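Local coordinates for bacterial transferase hexapeptide (Three repeats) family protein (Acinetobacter baumannii, PDB 4M9C) that probably transfers an acetyl group to a UDP-linked amino sugar in the biosynthesis of UDP-N,N'-diacetylbacillosamine, at residues S11-G14 / K15-M18; P19-R22 / Q23-T27. All coordinates share one frame; numbering follows the deposited sequence.

Contact 1 (S11-G14 / K15-M18); sequences SGFG and KEVM
Phe13 and Glu16 run alongside each other in the same direction, the phenyl ring and the carboxylate turned 42° apart. Glu16 OE1 does the touching, 3.4 Å from Phe13 CD1 and nearly as close to Phe13 CB, meeting the ring obliquely. The Glu16 chain reaches this place because CG stands anti to its backbone N (chi1 165°) and the rest runs extended. Val17 meets the backbone of the same residue: its CG2 is 3.3 Å from Phe13 O, the atom that also accepts from Val17 N at 2.9 Å, nearly in line with the carbonyl. Glu16 N adds a weak bond to Phe13 O, and Met18 N binds Gly14 O at 3.0 Å. Ahead of this first helical turn, a type II' turn from Ser11 to Gly14 puts Gly12 at positive phi (54°). Two waters bridge Gly12 O to the first turn of the helix: one donates to Gly12 O and accepts weakly from Glu16 N, the other joins Gly12 O to Lys15 N and NZ. Lys15 NZ also forms a salt bridge with Asp139 of the second subunit. The turn leads from strand 3-8 into helix 14-24, with Met18 packed on Phe33 and Phe35 of strand 33-36.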
loop_
_atom_site.group_PDB
_atom_site.type_symbol
_atom_site.label_atom_id
_atom_site.label_comp_id
_atom_site.label_asym_id
_atom_site.label_seq_id
_atom_site.Cartn_x
_atom_site.Cartn_y
_atom_site.Cartn_z
ATOM N N SER A 11 -23.755 -0.374 8.329
ATOM C CA SER A 11 -23.025 -1.599 8.001
ATOM C C SER A 11 -21.948 -1.311 6.966
ATOM O O SER A 11 -21.754 -0.157 6.570
ATOM C CB SER A 11 -23.975 -2.666 7.444
ATOM O OG SER A 11 -25.000 -2.957 8.373
ATOM N N GLY A 12 -21.278 -2.368 6.507
ATOM C CA GLY A 12 -20.225 -2.236 5.515
ATOM C C GLY A 12 -19.170 -1.237 5.971
ATOM O O GLY A 12 -18.623 -1.357 7.064
ATOM N N PHE A 13 -18.902 -0.231 5.149
ATOM C CA PHE A 13 -17.816 0.689 5.449
ATOM C C PHE A 13 -18.171 1.825 6.423
ATOM O O PHE A 13 -17.339 2.684 6.701
ATOM C CB PHE A 13 -17.214 1.220 4.144
ATOM C CG PHE A 13 -16.591 0.138 3.298
ATOM C CD1 PHE A 13 -15.555 -0.643 3.805
ATOM C CD2 PHE A 13 -17.047 -0.115 2.011
ATOM C CE1 PHE A 13 -14.976 -1.654 3.040
ATOM C CE2 PHE A 13 -16.475 -1.130 1.235
ATOM C CZ PHE A 13 -15.439 -1.895 1.751
ATOM N N GLY A 14 -19.390 1.822 6.949
ATOM C CA GLY A 14 -19.829 2.886 7.847
ATOM C C GLY A 14 -18.933 3.118 9.052
ATOM O O GLY A 14 -18.595 4.262 9.392
ATOM N N LYS A 15 -18.540 2.037 9.714
ATOM C CA LYS A 15 -17.747 2.176 10.928
ATOM C C LYS A 15 -16.316 2.613 10.629
ATOM O O LYS A 15 -15.632 3.128 11.505
ATOM C CB LYS A 15 -17.785 0.883 11.745
ATOM C CG LYS A 15 -19.207 0.505 12.179
ATOM C CD LYS A 15 -19.193 -0.585 13.240
ATOM C CE LYS A 15 -18.697 -1.905 12.670
ATOM N NZ LYS A 15 -19.593 -2.348 11.585
ATOM N N GLU A 16 -15.879 2.400 9.388
ATOM C CA GLU A 16 -14.594 2.907 8.912
ATOM C C GLU A 16 -14.700 4.402 8.618
ATOM O O GLU A 16 -13.805 5.191 8.951
ATOM C CB GLU A 16 -14.163 2.165 7.628
ATOM C CG GLU A 16 -13.037 2.866 6.864
ATOM C CD GLU A 16 -12.863 2.355 5.429
ATOM O OE1 GLU A 16 -13.873 2.117 4.721
ATOM O OE2 GLU A 16 -11.700 2.194 5.013
ATOM N N VAL A 17 -15.806 4.801 8.006
ATOM C CA VAL A 17 -15.931 6.180 7.545
ATOM C C VAL A 17 -16.176 7.157 8.691
ATOM O O VAL A 17 -15.696 8.293 8.664
ATOM C CB VAL A 17 -17.027 6.301 6.485
ATOM C CG1 VAL A 17 -17.336 7.771 6.189
ATOM C CG2 VAL A 17 -16.616 5.531 5.213
ATOM N N MET A 18 -16.900 6.717 9.716
ATOM C CA MET A 18 -17.213 7.626 10.822
ATOM C C MET A 18 -15.957 8.304 11.428
ATOM O O MET A 18 -15.926 9.519 11.559
ATOM C CB MET A 18 -18.076 6.954 11.898
ATOM C CG MET A 18 -18.343 7.830 13.127
ATOM S SD MET A 18 -19.330 9.289 12.720
ATOM C CE MET A 18 -21.000 8.619 12.713
HETATM O O HOH W 1 -16.387 -0.244 8.275
HETATM O O HOH W 2 -19.675 -0.815 9.267
#

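Contact 2 (P19-R22 / Q23-T27); sequences PLVR and QQFPT
Val21 and Phe25 meet through Val21 CG2 and Phe25 CD2, 4.1 Å apart, at the C-terminal end of the helix in a beta-alpha-beta unit of the Rossmann-like N-terminal domain. The two side chains meet at a slant. Phe25 CG stands anti to its carbonyl carbon (chi1 -61°), which brings the ring back alongside the last turn, with Val21 O at its edge, near the ring plane. In the backbone the helical bonds run out: Gln23 N to Pro19 O and Gln24 N to Leu20 O are regular, whereas Phe25 N divides between Val21 O at 3.2 Å and a weak bond to Arg22 O. Phe25 then leaves helical geometry (phi -129°), and Pro26, whose N has no hydrogen to give, follows it; its CA makes a C-H...O contact of 3.4 Å with Arg22 O. In the next shell, Val21 packs on Ile5 and Val7 of strand 3-8, and Phe25 on Ile5 and Leu91. Gln24 OE1 accepts the backbone N-H of Gln94, and Arg22 NH1 is bonded to Tyr48 OH, which helps hold the guanidinium in place. The Arg22 chain, bent at chi2 and chi3, sets that group's edge toward two in-plane waters. One accepts from Arg22 NE at 2.7 Å and donates to Phe25 O at 3.0 Å.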
loop_
_atom_site.group_PDB
_atom_site.type_symbol
_atom_site.label_atom_id
_atom_site.label_comp_id
_atom_site.label_asym_id
_atom_site.label_seq_id
_atom_site.Cartn_x
_atom_site.Cartn_y
_atom_site.Cartn_z
ATOM N N PRO A 19 -14.928 7.527 11.808
ATOM C CA PRO A 19 -13.769 8.206 12.402
ATOM C C PRO A 19 -13.021 9.088 11.395
ATOM O O PRO A 19 -12.416 10.087 11.785
ATOM C CB PRO A 19 -12.887 7.051 12.891
ATOM C CG PRO A 19 -13.403 5.827 12.189
ATOM C CD PRO A 19 -14.850 6.064 11.962
ATOM N N LEU A 20 -13.080 8.738 10.113
ATOM C CA LEU A 20 -12.477 9.588 9.091
ATOM C C LEU A 20 -13.177 10.941 9.047
ATOM O O LEU A 20 -12.526 11.987 9.004
ATOM C CB LEU A 20 -12.548 8.915 7.714
ATOM C CG LEU A 20 -11.812 7.577 7.574
ATOM C CD1 LEU A 20 -11.985 7.008 6.163
ATOM C CD2 LEU A 20 -10.324 7.750 7.917
ATOM N N VAL A 21 -14.508 10.926 9.048
ATOM C CA VAL A 21 -15.255 12.174 8.992
ATOM C C VAL A 21 -15.128 12.967 10.305
ATOM O O VAL A 21 -15.149 14.193 10.287
ATOM C CB VAL A 21 -16.734 11.968 8.563
ATOM C CG1 VAL A 21 -17.546 11.310 9.672
ATOM C CG2 VAL A 21 -17.346 13.297 8.157
ATOM N N ARG A 22 -14.968 12.268 11.429
ATOM C CA ARG A 22 -14.666 12.932 12.697
ATOM C C ARG A 22 -13.384 13.745 12.572
ATOM O O ARG A 22 -13.336 14.912 12.987
ATOM C CB ARG A 22 -14.509 11.924 13.840
ATOM C CG ARG A 22 -15.805 11.252 14.317
ATOM C CD ARG A 22 -16.809 12.243 14.937
ATOM N NE ARG A 22 -16.192 13.140 15.915
ATOM C CZ ARG A 22 -15.966 12.831 17.190
ATOM N NH1 ARG A 22 -16.295 11.633 17.663
ATOM N NH2 ARG A 22 -15.402 13.724 18.001
ATOM N N GLN A 23 -12.349 13.122 12.000
ATOM C CA GLN A 23 -11.051 13.768 11.805
ATOM C C GLN A 23 -11.105 14.860 10.741
ATOM O O GLN A 23 -10.341 15.816 10.802
ATOM C CB GLN A 23 -9.985 12.754 11.386
ATOM C CG GLN A 23 -9.579 11.764 12.437
ATOM C CD GLN A 23 -8.431 10.890 11.955
ATOM O OE1 GLN A 23 -8.378 9.692 12.234
ATOM N NE2 GLN A 23 -7.508 11.493 11.220
ATOM N N GLN A 24 -11.982 14.698 9.751
ATOM C CA GLN A 24 -12.153 15.714 8.718
ATOM C C GLN A 24 -12.672 17.025 9.343
ATOM O O GLN A 24 -12.302 18.120 8.911
ATOM C CB GLN A 24 -13.134 15.227 7.650
ATOM C CG GLN A 24 -13.137 16.061 6.381
ATOM C CD GLN A 24 -11.965 15.719 5.488
ATOM O OE1 GLN A 24 -11.582 14.554 5.385
ATOM N NE2 GLN A 24 -11.374 16.732 4.852
ATOM N N PHE A 25 -13.521 16.895 10.363
ATOM C CA PHE A 25 -14.159 18.043 11.028
ATOM C C PHE A 25 -13.979 17.956 12.537
ATOM O O PHE A 25 -14.937 17.743 13.280
ATOM C CB PHE A 25 -15.646 18.105 10.669
ATOM C CG PHE A 25 -15.890 18.268 9.205
ATOM C CD1 PHE A 25 -15.799 19.518 8.612
ATOM C CD2 PHE A 25 -16.160 17.175 8.412
ATOM C CE1 PHE A 25 -15.992 19.671 7.254
ATOM C CE2 PHE A 25 -16.360 17.322 7.061
ATOM C CZ PHE A 25 -16.268 18.575 6.480
ATOM N N PRO A 26 -12.736 18.128 12.994
ATOM C CA PRO A 26 -12.339 17.860 14.380
ATOM C C PRO A 26 -12.952 18.806 15.415
ATOM O O PRO A 26 -13.000 18.452 16.600
ATOM C CB PRO A 26 -10.810 18.022 14.348
ATOM C CG PRO A 26 -10.547 18.929 13.185
ATOM C CD PRO A 26 -11.608 18.593 12.167
ATOM N N THR A 27 -13.427 19.978 15.008
ATOM C CA THR A 27 -14.003 20.865 16.017
ATOM C C THR A 27 -15.462 20.526 16.355
ATOM O O THR A 27 -15.986 20.998 17.368
ATOM C CB THR A 27 -13.833 22.371 15.691
ATOM O OG1 THR A 27 -14.765 22.774 14.682
ATOM C CG2 THR A 27 -12.413 22.671 15.238
HETATM O O HOH W 3 -10.888 9.361 14.536
HETATM O O HOH W 4 -15.219 15.649 15.433
HETATM O O HOH W 5 -14.698 16.712 18.823
#

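In the fold
Contacts 1 and 2 follow one another without a gap and share helix 14-24, their centres about 13 Å apart. Contact 1 (11-14 with 15-18) comes first and takes the chain from the loop after strand 3-8 into the helix; contact 2 (19-22 with 23-27) ends the helix and starts the return toward strand 33-36. Together they make up the helical part of the first beta-alpha-beta unit of the N-terminal Rossmann-like domain, strands 3-8 and 33-36 being parallel neighbours in its sheet. Both also reach the second subunit, contact 1 by polar bonds and contact 2 by packing of Pro19 on Asp102 of the second subunit, so one helix connects the domain's sheet with the subunit interface.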